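Local atomic coordinates of G protein alpha subunit (Entamoeba histolytica, PDB entry 4FID), a protein that probably acts as the alpha subunit of a heterotrimeric G protein, binding and hydrolysing GTP to relay signals from membrane receptors. Residues 115-120 with 235-240; 18-23 with 140-145; 151-156 with 180-185. One frame throughout, in Å; residues are numbered along the deposited sequence.

Interaction 1 (115-120 with 235-240). With GDP (guanosine-5'-diphosphate), chain C.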
loop_
_atom_site.group_PDB
_atom_site.type_symbol
_atom_site.label_atom_id
_atom_site.label_comp_id
_atom_site.label_asym_id
_atom_site.label_seq_id
_atom_site.Cartn_x
_atom_site.Cartn_y
_atom_site.Cartn_z
ATOM N N LEU A 115 -9.024 10.300 -1.639
ATOM C CA LEU A 115 -9.245 9.493 -2.826
ATOM C C LEU A 115 -8.362 8.242 -2.817
ATOM O O LEU A 115 -7.134 8.333 -2.791
ATOM C CB LEU A 115 -8.954 10.321 -4.070
ATOM C CG LEU A 115 -9.339 9.656 -5.388
ATOM C CD1 LEU A 115 -10.850 9.653 -5.511
ATOM C CD2 LEU A 115 -8.681 10.362 -6.572
ATOM N N PRO A 116 -8.985 7.061 -2.842
ATOM C CA PRO A 116 -8.211 5.809 -2.872
ATOM C C PRO A 116 -7.130 5.825 -3.969
ATOM O O PRO A 116 -7.359 6.351 -5.052
ATOM C CB PRO A 116 -9.281 4.749 -3.173
ATOM C CG PRO A 116 -10.573 5.361 -2.686
ATOM C CD PRO A 116 -10.438 6.832 -2.948
ATOM N N ASP A 117 -5.962 5.273 -3.674
ATOM C CA ASP A 117 -4.839 5.235 -4.623
ATOM C C ASP A 117 -5.196 4.594 -5.968
ATOM O O ASP A 117 -4.561 4.879 -6.987
ATOM C CB ASP A 117 -3.650 4.463 -4.023
ATOM C CG ASP A 117 -3.045 5.148 -2.785
ATOM O OD1 ASP A 117 -2.075 4.596 -2.210
ATOM O OD2 ASP A 117 -3.530 6.231 -2.386
ATOM N N CYS A 118 -6.195 3.716 -5.967
ATOM C CA CYS A 118 -6.477 2.904 -7.136
ATOM C C CYS A 118 -7.350 3.620 -8.177
ATOM O O CYS A 118 -7.687 3.032 -9.218
ATOM C CB CYS A 118 -7.152 1.606 -6.706
ATOM S SG CYS A 118 -8.747 1.881 -5.910
ATOM N N ALA A 119 -7.701 4.878 -7.902
ATOM C CA ALA A 119 -8.691 5.592 -8.706
ATOM C C ALA A 119 -8.341 5.654 -10.194
ATOM O O ALA A 119 -9.092 5.144 -11.038
ATOM C CB ALA A 119 -8.941 6.985 -8.156
ATOM N N LYS A 120 -7.212 6.278 -10.507
ATOM C CA LYS A 120 -6.736 6.393 -11.884
ATOM C C LYS A 120 -6.643 5.035 -12.577
ATOM O O LYS A 120 -7.067 4.891 -13.729
ATOM C CB LYS A 120 -5.381 7.091 -11.928
ATOM C CG LYS A 120 -4.709 7.067 -13.303
ATOM C CD LYS A 120 -3.577 8.084 -13.354
ATOM C CE LYS A 120 -2.761 7.980 -14.637
ATOM N NZ LYS A 120 -1.654 8.985 -14.680
ATOM N N LEU A 235 9.861 1.251 3.108
ATOM C CA LEU A 235 9.301 2.575 2.979
ATOM C C LEU A 235 8.532 2.560 1.673
ATOM O O LEU A 235 9.092 2.729 0.586
ATOM C CB LEU A 235 10.429 3.605 2.965
ATOM C CG LEU A 235 11.274 3.459 4.240
ATOM C CD1 LEU A 235 12.706 4.001 4.060
ATOM C CD2 LEU A 235 10.582 4.128 5.415
ATOM N N ASN A 236 7.237 2.338 1.784
ATOM C CA ASN A 236 6.438 2.005 0.620
ATOM C C ASN A 236 5.783 3.215 -0.022
ATOM O O ASN A 236 5.658 4.292 0.603
ATOM C CB ASN A 236 5.377 0.984 1.008
ATOM C CG ASN A 236 4.755 0.320 -0.186
ATOM O OD1 ASN A 236 5.450 -0.029 -1.146
ATOM N ND2 ASN A 236 3.434 0.118 -0.131
ATOM N N LYS A 237 5.379 3.032 -1.275
ATOM C CA LYS A 237 4.727 4.084 -2.056
ATOM C C LYS A 237 5.691 5.193 -2.417
ATOM O O LYS A 237 5.321 6.362 -2.420
ATOM C CB LYS A 237 3.502 4.643 -1.325
ATOM C CG LYS A 237 2.485 3.538 -0.934
ATOM C CD LYS A 237 1.173 4.140 -0.441
ATOM C CE LYS A 237 0.102 3.081 -0.245
ATOM N NZ LYS A 237 -1.153 3.665 0.292
HETATM N N MSE A 238 6.924 4.804 -2.741
HETATM C CA MSE A 238 7.945 5.765 -3.135
HETATM C C MSE A 238 7.506 6.548 -4.386
HETATM O O MSE A 238 7.777 7.755 -4.511
HETATM C CB MSE A 238 9.307 5.074 -3.332
HETATM C CG MSE A 238 10.428 6.002 -3.821
HETATM SE SE MSE A 238 11.224 7.229 -2.502
HETATM C CE MSE A 238 12.715 7.907 -3.577
ATOM N N ASP A 239 6.801 5.885 -5.288
ATOM C CA ASP A 239 6.247 6.557 -6.472
ATOM C C ASP A 239 5.297 7.703 -6.098
ATOM O O ASP A 239 5.469 8.846 -6.569
ATOM C CB ASP A 239 5.557 5.552 -7.434
ATOM C CG ASP A 239 4.545 4.608 -6.721
ATOM O OD1 ASP A 239 4.757 4.229 -5.538
ATOM O OD2 ASP A 239 3.539 4.227 -7.373
ATOM N N LEU A 240 4.321 7.392 -5.235
ATOM C CA LEU A 240 3.322 8.356 -4.785
ATOM C C LEU A 240 3.987 9.485 -4.040
ATOM O O LEU A 240 3.595 10.644 -4.166
ATOM C CB LEU A 240 2.281 7.685 -3.892
ATOM C CG LEU A 240 1.395 6.680 -4.640
ATOM C CD1 LEU A 240 0.325 6.061 -3.727
ATOM C CD2 LEU A 240 0.758 7.359 -5.867
HETATM P PB GDP C . -3.036 -2.764 4.250
HETATM O O1B GDP C . -4.009 -3.894 4.023
HETATM O O2B GDP C . -3.562 -1.874 5.352
HETATM O O3B GDP C . -1.722 -3.376 4.666
HETATM O O3A GDP C . -2.824 -1.850 2.919
HETATM P PA GDP C . -3.279 -2.281 1.416
HETATM O O1A GDP C . -2.325 -3.292 0.814
HETATM O O2A GDP C . -4.698 -2.821 1.399
HETATM O "O5'" GDP C . -3.244 -0.888 0.591
HETATM C "C5'" GDP C . -4.425 -0.411 -0.062
HETATM C "C4'" GDP C . -4.117 0.371 -1.348
HETATM O "O4'" GDP C . -2.771 0.866 -1.386
HETATM C "C3'" GDP C . -4.326 -0.467 -2.610
HETATM O "O3'" GDP C . -5.264 0.197 -3.482
HETATM C "C2'" GDP C . -2.946 -0.575 -3.243
HETATM O "O2'" GDP C . -3.023 -0.625 -4.679
HETATM C "C1'" GDP C . -2.230 0.663 -2.695
HETATM N N9 GDP C . -0.743 0.525 -2.680
HETATM C C8 GDP C . 0.016 -0.261 -1.884
HETATM N N7 GDP C . 1.340 -0.112 -2.163
HETATM C C5 GDP C . 1.446 0.791 -3.156
HETATM C C6 GDP C . 2.542 1.415 -3.942
HETATM O O6 GDP C . 3.734 1.126 -3.731
HETATM N N1 GDP C . 2.223 2.297 -4.896
HETATM C C2 GDP C . 0.946 2.645 -5.148
HETATM N N2 GDP C . 0.702 3.556 -6.117
HETATM N N3 GDP C . -0.111 2.123 -4.472
HETATM C C4 GDP C . 0.074 1.210 -3.487
#

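Interaction 2 (18-23 with 140-145). With GDP (guanosine-5'-diphosphate), chain C.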
loop_
_atom_site.group_PDB
_atom_site.type_symbol
_atom_site.label_atom_id
_atom_site.label_comp_id
_atom_site.label_asym_id
_atom_site.label_seq_id
_atom_site.Cartn_x
_atom_site.Cartn_y
_atom_site.Cartn_z
ATOM N N LYS A 18 0.937 -2.941 2.980
ATOM C CA LYS A 18 1.552 -4.219 3.364
ATOM C C LYS A 18 0.802 -5.410 2.782
ATOM O O LYS A 18 1.397 -6.461 2.488
ATOM C CB LYS A 18 1.715 -4.322 4.886
ATOM C CG LYS A 18 0.789 -5.263 5.598
ATOM C CD LYS A 18 0.912 -5.076 7.131
ATOM C CE LYS A 18 -0.454 -4.901 7.788
ATOM N NZ LYS A 18 -1.523 -5.626 7.014
ATOM N N SER A 19 -0.502 -5.237 2.588
ATOM C CA SER A 19 -1.337 -6.279 1.980
ATOM C C SER A 19 -1.024 -6.417 0.486
ATOM O O SER A 19 -1.059 -7.506 -0.070
ATOM C CB SER A 19 -2.825 -6.000 2.239
ATOM O OG SER A 19 -3.593 -6.064 1.049
ATOM N N THR A 20 -0.676 -5.308 -0.153
ATOM C CA THR A 20 -0.241 -5.353 -1.538
ATOM C C THR A 20 1.102 -6.071 -1.680
ATOM O O THR A 20 1.336 -6.815 -2.629
ATOM C CB THR A 20 -0.074 -3.958 -2.092
ATOM O OG1 THR A 20 -1.308 -3.235 -1.948
ATOM C CG2 THR A 20 0.347 -4.045 -3.571
ATOM N N ILE A 21 1.993 -5.849 -0.727
ATOM C CA ILE A 21 3.242 -6.583 -0.734
ATOM C C ILE A 21 2.989 -8.101 -0.652
ATOM O O ILE A 21 3.635 -8.876 -1.344
ATOM C CB ILE A 21 4.118 -6.158 0.445
ATOM C CG1 ILE A 21 4.379 -4.647 0.402
ATOM C CG2 ILE A 21 5.393 -6.992 0.478
ATOM C CD1 ILE A 21 5.316 -4.227 -0.686
ATOM N N ALA A 22 2.060 -8.512 0.209
ATOM C CA ALA A 22 1.768 -9.926 0.416
ATOM C C ALA A 22 1.160 -10.608 -0.817
ATOM O O ALA A 22 1.486 -11.757 -1.127
ATOM C CB ALA A 22 0.864 -10.106 1.623
ATOM N N LYS A 23 0.265 -9.915 -1.507
ATOM C CA LYS A 23 -0.279 -10.444 -2.753
ATOM C C LYS A 23 0.820 -10.525 -3.814
ATOM O O LYS A 23 0.879 -11.454 -4.612
ATOM C CB LYS A 23 -1.429 -9.572 -3.256
ATOM C CG LYS A 23 -2.755 -9.877 -2.611
ATOM C CD LYS A 23 -3.763 -8.804 -2.928
ATOM C CE LYS A 23 -4.985 -8.932 -2.030
ATOM N NZ LYS A 23 -5.616 -7.601 -1.783
ATOM N N ASP A 140 -5.327 -6.376 -11.414
ATOM C CA ASP A 140 -6.433 -5.703 -10.743
ATOM C C ASP A 140 -6.349 -5.908 -9.233
ATOM O O ASP A 140 -6.531 -4.973 -8.470
ATOM C CB ASP A 140 -7.790 -6.201 -11.279
ATOM C CG ASP A 140 -7.983 -5.894 -12.768
ATOM O OD1 ASP A 140 -7.253 -5.009 -13.267
ATOM O OD2 ASP A 140 -8.846 -6.526 -13.437
ATOM N N LEU A 141 -6.076 -7.132 -8.796
ATOM C CA LEU A 141 -6.031 -7.415 -7.362
ATOM C C LEU A 141 -4.903 -6.651 -6.673
ATOM O O LEU A 141 -5.037 -6.276 -5.499
ATOM C CB LEU A 141 -5.865 -8.911 -7.092
ATOM C CG LEU A 141 -7.074 -9.804 -6.808
ATOM C CD1 LEU A 141 -8.197 -9.587 -7.827
ATOM C CD2 LEU A 141 -6.645 -11.290 -6.757
ATOM N N ILE A 142 -3.792 -6.445 -7.390
ATOM C CA ILE A 142 -2.674 -5.672 -6.867
ATOM C C ILE A 142 -3.103 -4.237 -6.601
ATOM O O ILE A 142 -2.764 -3.657 -5.564
ATOM C CB ILE A 142 -1.475 -5.628 -7.854
ATOM C CG1 ILE A 142 -0.772 -6.993 -7.942
ATOM C CG2 ILE A 142 -0.498 -4.468 -7.489
ATOM C CD1 ILE A 142 -0.289 -7.490 -6.625
ATOM N N HIS A 143 -3.867 -3.671 -7.534
ATOM C CA HIS A 143 -4.200 -2.248 -7.474
ATOM C C HIS A 143 -5.463 -1.932 -6.701
ATOM O O HIS A 143 -5.698 -0.781 -6.328
ATOM C CB HIS A 143 -4.329 -1.659 -8.875
ATOM C CG HIS A 143 -3.024 -1.472 -9.562
ATOM N ND1 HIS A 143 -2.432 -2.463 -10.318
ATOM C CD2 HIS A 143 -2.195 -0.406 -9.615
ATOM C CE1 HIS A 143 -1.287 -2.015 -10.805
ATOM N NE2 HIS A 143 -1.123 -0.770 -10.396
ATOM N N ASN A 144 -6.293 -2.929 -6.469
ATOM C CA ASN A 144 -7.549 -2.633 -5.812
ATOM C C ASN A 144 -7.424 -2.543 -4.308
ATOM O O ASN A 144 -6.641 -3.252 -3.685
ATOM C CB ASN A 144 -8.635 -3.620 -6.183
ATOM C CG ASN A 144 -10.003 -3.112 -5.812
ATOM O OD1 ASN A 144 -10.370 -2.007 -6.210
ATOM N ND2 ASN A 144 -10.768 -3.902 -5.033
ATOM N N ARG A 145 -8.221 -1.661 -3.727
ATOM C CA ARG A 145 -8.249 -1.504 -2.288
ATOM C C ARG A 145 -9.101 -2.592 -1.629
ATOM O O ARG A 145 -10.277 -2.756 -1.963
ATOM C CB ARG A 145 -8.765 -0.104 -1.948
ATOM C CG ARG A 145 -8.125 0.977 -2.819
ATOM C CD ARG A 145 -7.901 2.275 -2.056
ATOM N NE ARG A 145 -6.518 2.474 -1.621
ATOM C CZ ARG A 145 -6.139 3.419 -0.763
ATOM N NH1 ARG A 145 -7.042 4.246 -0.247
ATOM N NH2 ARG A 145 -4.863 3.536 -0.409
HETATM P PB GDP C . -3.036 -2.764 4.250
HETATM O O1B GDP C . -4.009 -3.894 4.023
HETATM O O2B GDP C . -3.562 -1.874 5.352
HETATM O O3B GDP C . -1.722 -3.376 4.666
HETATM O O3A GDP C . -2.824 -1.850 2.919
HETATM P PA GDP C . -3.279 -2.281 1.416
HETATM O O1A GDP C . -2.325 -3.292 0.814
HETATM O O2A GDP C . -4.698 -2.821 1.399
HETATM O "O5'" GDP C . -3.244 -0.888 0.591
HETATM C "C5'" GDP C . -4.425 -0.411 -0.062
HETATM C "C4'" GDP C . -4.117 0.371 -1.348
HETATM O "O4'" GDP C . -2.771 0.866 -1.386
HETATM C "C3'" GDP C . -4.326 -0.467 -2.610
HETATM O "O3'" GDP C . -5.264 0.197 -3.482
HETATM C "C2'" GDP C . -2.946 -0.575 -3.243
HETATM O "O2'" GDP C . -3.023 -0.625 -4.679
HETATM C "C1'" GDP C . -2.230 0.663 -2.695
HETATM N N9 GDP C . -0.743 0.525 -2.680
HETATM C C8 GDP C . 0.016 -0.261 -1.884
HETATM N N7 GDP C . 1.340 -0.112 -2.163
HETATM C C5 GDP C . 1.446 0.791 -3.156
HETATM C C6 GDP C . 2.542 1.415 -3.942
HETATM O O6 GDP C . 3.734 1.126 -3.731
HETATM N N1 GDP C . 2.223 2.297 -4.896
HETATM C C2 GDP C . 0.946 2.645 -5.148
HETATM N N2 GDP C . 0.702 3.556 -6.117
HETATM N N3 GDP C . -0.111 2.123 -4.472
HETATM C C4 GDP C . 0.074 1.210 -3.487
#

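Interaction 3 (151-156 with 180-185)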
loop_
_atom_site.group_PDB
_atom_site.type_symbol
_atom_site.label_atom_id
_atom_site.label_comp_id
_atom_site.label_asym_id
_atom_site.label_seq_id
_atom_site.Cartn_x
_atom_site.Cartn_y
_atom_site.Cartn_z
ATOM N N ILE A 151 -5.356 -11.786 9.587
ATOM C CA ILE A 151 -4.394 -12.852 9.804
ATOM C C ILE A 151 -4.315 -13.750 8.577
ATOM O O ILE A 151 -5.134 -14.628 8.378
ATOM C CB ILE A 151 -4.627 -13.630 11.123
ATOM C CG1 ILE A 151 -3.333 -14.320 11.541
ATOM C CG2 ILE A 151 -5.802 -14.611 11.017
ATOM C CD1 ILE A 151 -2.192 -13.363 11.688
ATOM N N HIS A 152 -3.323 -13.494 7.739
ATOM C CA HIS A 152 -3.161 -14.247 6.504
ATOM C C HIS A 152 -1.818 -14.946 6.489
ATOM O O HIS A 152 -0.782 -14.319 6.715
ATOM C CB HIS A 152 -3.257 -13.317 5.296
ATOM C CG HIS A 152 -4.594 -12.665 5.136
ATOM N ND1 HIS A 152 -5.552 -13.136 4.265
ATOM C CD2 HIS A 152 -5.133 -11.575 5.732
ATOM C CE1 HIS A 152 -6.623 -12.366 4.331
ATOM N NE2 HIS A 152 -6.396 -11.411 5.215
ATOM N N GLU A 153 -1.835 -16.246 6.225
ATOM C CA GLU A 153 -0.612 -17.028 6.140
ATOM C C GLU A 153 -0.465 -17.549 4.735
ATOM O O GLU A 153 -1.460 -17.788 4.056
ATOM C CB GLU A 153 -0.657 -18.211 7.117
ATOM C CG GLU A 153 -0.789 -17.800 8.578
ATOM C CD GLU A 153 -0.526 -18.941 9.563
ATOM O OE1 GLU A 153 -1.502 -19.479 10.119
ATOM O OE2 GLU A 153 0.652 -19.284 9.805
ATOM N N TYR A 154 0.772 -17.693 4.283
ATOM C CA TYR A 154 1.060 -18.605 3.177
ATOM C C TYR A 154 2.531 -18.882 2.950
ATOM O O TYR A 154 3.404 -18.243 3.536
ATOM C CB TYR A 154 0.367 -18.244 1.857
ATOM C CG TYR A 154 0.219 -16.777 1.545
ATOM C CD1 TYR A 154 1.287 -16.027 1.073
ATOM C CD2 TYR A 154 -1.021 -16.154 1.666
ATOM C CE1 TYR A 154 1.126 -14.689 0.764
ATOM C CE2 TYR A 154 -1.190 -14.826 1.363
ATOM C CZ TYR A 154 -0.121 -14.099 0.915
ATOM O OH TYR A 154 -0.320 -12.773 0.622
ATOM N N ASP A 155 2.783 -19.871 2.103
ATOM C CA ASP A 155 4.129 -20.304 1.803
ATOM C C ASP A 155 4.472 -19.968 0.365
ATOM O O ASP A 155 3.617 -20.039 -0.518
ATOM C CB ASP A 155 4.252 -21.809 2.032
ATOM C CG ASP A 155 3.744 -22.224 3.389
ATOM O OD1 ASP A 155 4.453 -22.018 4.402
ATOM O OD2 ASP A 155 2.616 -22.737 3.448
ATOM N N PHE A 156 5.720 -19.569 0.153
ATOM C CA PHE A 156 6.295 -19.496 -1.178
ATOM C C PHE A 156 7.698 -20.113 -1.157
ATOM O O PHE A 156 8.138 -20.646 -0.133
ATOM C CB PHE A 156 6.310 -18.057 -1.704
ATOM C CG PHE A 156 6.801 -17.050 -0.712
ATOM C CD1 PHE A 156 5.973 -16.587 0.293
ATOM C CD2 PHE A 156 8.090 -16.549 -0.792
ATOM C CE1 PHE A 156 6.433 -15.652 1.215
ATOM C CE2 PHE A 156 8.551 -15.611 0.123
ATOM C CZ PHE A 156 7.723 -15.164 1.125
ATOM N N SER A 180 2.672 -12.003 19.541
ATOM C CA SER A 180 3.178 -12.907 20.567
ATOM C C SER A 180 2.689 -14.347 20.451
ATOM O O SER A 180 3.107 -15.215 21.229
ATOM C CB SER A 180 2.847 -12.377 21.966
ATOM O OG SER A 180 1.445 -12.357 22.196
ATOM N N PHE A 181 1.802 -14.603 19.496
ATOM C CA PHE A 181 1.265 -15.945 19.307
ATOM C C PHE A 181 2.239 -16.744 18.470
ATOM O O PHE A 181 2.519 -17.907 18.765
ATOM C CB PHE A 181 -0.116 -15.877 18.659
ATOM C CG PHE A 181 -0.565 -17.153 18.003
ATOM C CD1 PHE A 181 -0.221 -17.429 16.695
ATOM C CD2 PHE A 181 -1.379 -18.046 18.677
ATOM C CE1 PHE A 181 -0.660 -18.587 16.077
ATOM C CE2 PHE A 181 -1.811 -19.211 18.074
ATOM C CZ PHE A 181 -1.468 -19.477 16.777
ATOM N N PHE A 182 2.788 -16.091 17.449
ATOM C CA PHE A 182 3.757 -16.730 16.562
ATOM C C PHE A 182 5.149 -16.826 17.193
ATOM O O PHE A 182 5.760 -15.814 17.580
ATOM C CB PHE A 182 3.796 -16.013 15.204
ATOM C CG PHE A 182 2.540 -16.188 14.412
ATOM C CD1 PHE A 182 1.596 -15.179 14.353
ATOM C CD2 PHE A 182 2.272 -17.398 13.774
ATOM C CE1 PHE A 182 0.420 -15.361 13.648
ATOM C CE2 PHE A 182 1.102 -17.588 13.071
ATOM C CZ PHE A 182 0.171 -16.570 13.006
ATOM N N SER A 183 5.632 -18.059 17.314
ATOM C CA SER A 183 6.947 -18.318 17.893
ATOM C C SER A 183 7.996 -18.537 16.803
ATOM O O SER A 183 7.688 -19.055 15.720
ATOM C CB SER A 183 6.906 -19.537 18.827
ATOM O OG SER A 183 6.337 -19.216 20.088
ATOM N N ASP A 184 9.231 -18.130 17.097
ATOM C CA ASP A 184 10.355 -18.404 16.211
ATOM C C ASP A 184 10.198 -17.706 14.860
ATOM O O ASP A 184 10.302 -18.341 13.802
ATOM C CB ASP A 184 10.520 -19.918 16.006
ATOM C CG ASP A 184 10.862 -20.658 17.300
ATOM O OD1 ASP A 184 11.541 -20.069 18.172
ATOM O OD2 ASP A 184 10.458 -21.836 17.436
ATOM N N VAL A 185 9.942 -16.400 14.897
ATOM C CA VAL A 185 9.889 -15.604 13.673
ATOM C C VAL A 185 11.299 -15.155 13.298
ATOM O O VAL A 185 11.996 -14.550 14.105
ATOM C CB VAL A 185 8.947 -14.395 13.829
ATOM C CG1 VAL A 185 9.055 -13.469 12.638
ATOM C CG2 VAL A 185 7.514 -14.873 13.995
#

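Interaction 1 (115-120 with 235-240)
The backbones of 115-120 and 235-240 stay well apart, D117 and L240 making the closest CA-CA approach at 8.7 Å, so side chains alone close the gap. D117 follows P116 in a type I turn (P116 to A119), and K237 sits at the N-cap position of helix 238-247. Between them runs a salt bridge: K237 NZ reaches D117 OD1 at 2.8 Å, on the syn side of the carboxylate but 29° out of its plane. D117 has CG anti to its carbonyl carbon (chi1 -65°), which carries the carboxylate toward the lysine, itself coming from the opposite direction. K237 is extended beyond CG and lies over one face of the guanine, CG 3.7 Å from GDP C5 and CE 3.6 Å from GDP N9; NZ thus emerges near the ribose and is also hydrogen-bonded to E15 O. L240 joins from the helix, its CD1 beside D117 OD1 and its CG 3.5 Å from GDP N2. The same segment reads the base edge. N236 ND2 donates to GDP N7 (2.9 Å), and N236 OD1 is taken by T307 OG1 and A309 N, which fixes the amide's flip. D239 accepts GDP N1 at OD1 (3.3 Å) and GDP N2 at OD2 (3.2 Å, 158° at the hydrogen), a two-pronged grip that distinguishes guanine. N236-K237-M238-D239 is the NKxD motif of GTP-binding proteins. D117 has a second, weak and long ion pair with R145. Strand 230-236 runs between strands 187-193 and 301-307 of the Ras-like sheet and leads into helix 238-247, whereas 115-120 enters helix 119-124 of the all-helical domain and rests through L115, P116 and A119 on helix 42-62.

Interaction 2 (18-23 with 140-145)
T20 of helix 18-28 and I142 of helix 138-143 meet at 5.9 Å between CA atoms, their side chains crossing at about a right angle. From T20 CB, which lies near GDP C8, the side chain forks. OG1 turns to the nucleotide and donates to GDP O1A on the alpha phosphate at 2.9 Å. CG2, placed anti to the backbone N (chi1 -57° for OG1), heads for the other helix instead, ending 3.7 Å from I142 O and 4.0 Å from I142 CG2. One threonine therefore grips phosphate with one branch and packs on protein with the other. It belongs to the start of the helix after the P-loop (Walker A), where K18, S19 and T20 hold GDP: S19 N donates to GDP O3B at 3.0 Å, and K18 NZ makes a weak bond to the same oxygen while salt-bridged to D167. One turn on, K23 lays its CB against I142 CD1 at 4.1 Å and carries its extended chain past L141 O, with CD 3.8 Å away. Helix 138-143 ends at the ribose. Beyond it R145 is poorly ordered; as modelled, NE donates to GDP O3' at 3.2 Å, the edge of its guanidinium lying level with GDP O4'. N144, just before it, is hydrogen-bonded through OD1 to N48 ND2 of helix 42-62.

Interaction 3 (151-156 with 180-185)
A small, mostly apolar surface contact joins the start of edge strand 152-157 to the loop between helix 172-175 and strand 187-193, with F182 reaching across to I151 and E153. The backbones are far apart, I151 CA and F182 CA being 11.3 Å from each other, and no hydrogen bond links the segments. I151 has CG1 anti to its backbone N (chi1 -158°), and this swings CD1 out to the rim of the phenyl ring, near its plane and 3.8 Å from F182 CE1. On the CE2 side of the ring, E153 OE2 approaches obliquely, 3.7 Å from F182 CE2, the carboxylate and ring planes being 69° apart. The glutamate reaches toward the ring from the opposite direction while OE2 is hydrogen-bonded to H164 NE2 on the neighbouring strand. F181 adds a third partner from within the loop, its CD1 lying 3.5 Å above the centre of one F182 ring face; its own ring meets W178 edge-to-face. The loop probably corresponds to the last part of switch II, as in other G-alpha subunits, and here it lies against the edge of the sheet. Beneath it, strand 152-157 pairs antiparallel with strand 162-167; F182 also touches I166 of that strand and M9 of strand 6-12, and I151 leans on I166 and W178.

Overall arrangement
Interactions 1 and 2 lie about 11 Å apart between centres, and their segments alternate along the chain: 18-23, 115-120, 140-145, 235-240. The two contacts adjoin, with P116 and C118 packing near R145 and H143, and both touch GDP in the cleft between the all-helical and Ras-like domains. Interaction 3 falls between 140-145 and 235-240 in sequence, about 19 Å (centre to centre) from interaction 2 and about 27 Å from interaction 1, at the edge of the sheet whose strand 230-236 serves interaction 1. A probable hydrogen bond from Y154 OH to A22 O ties that edge strand to the helix after the P-loop.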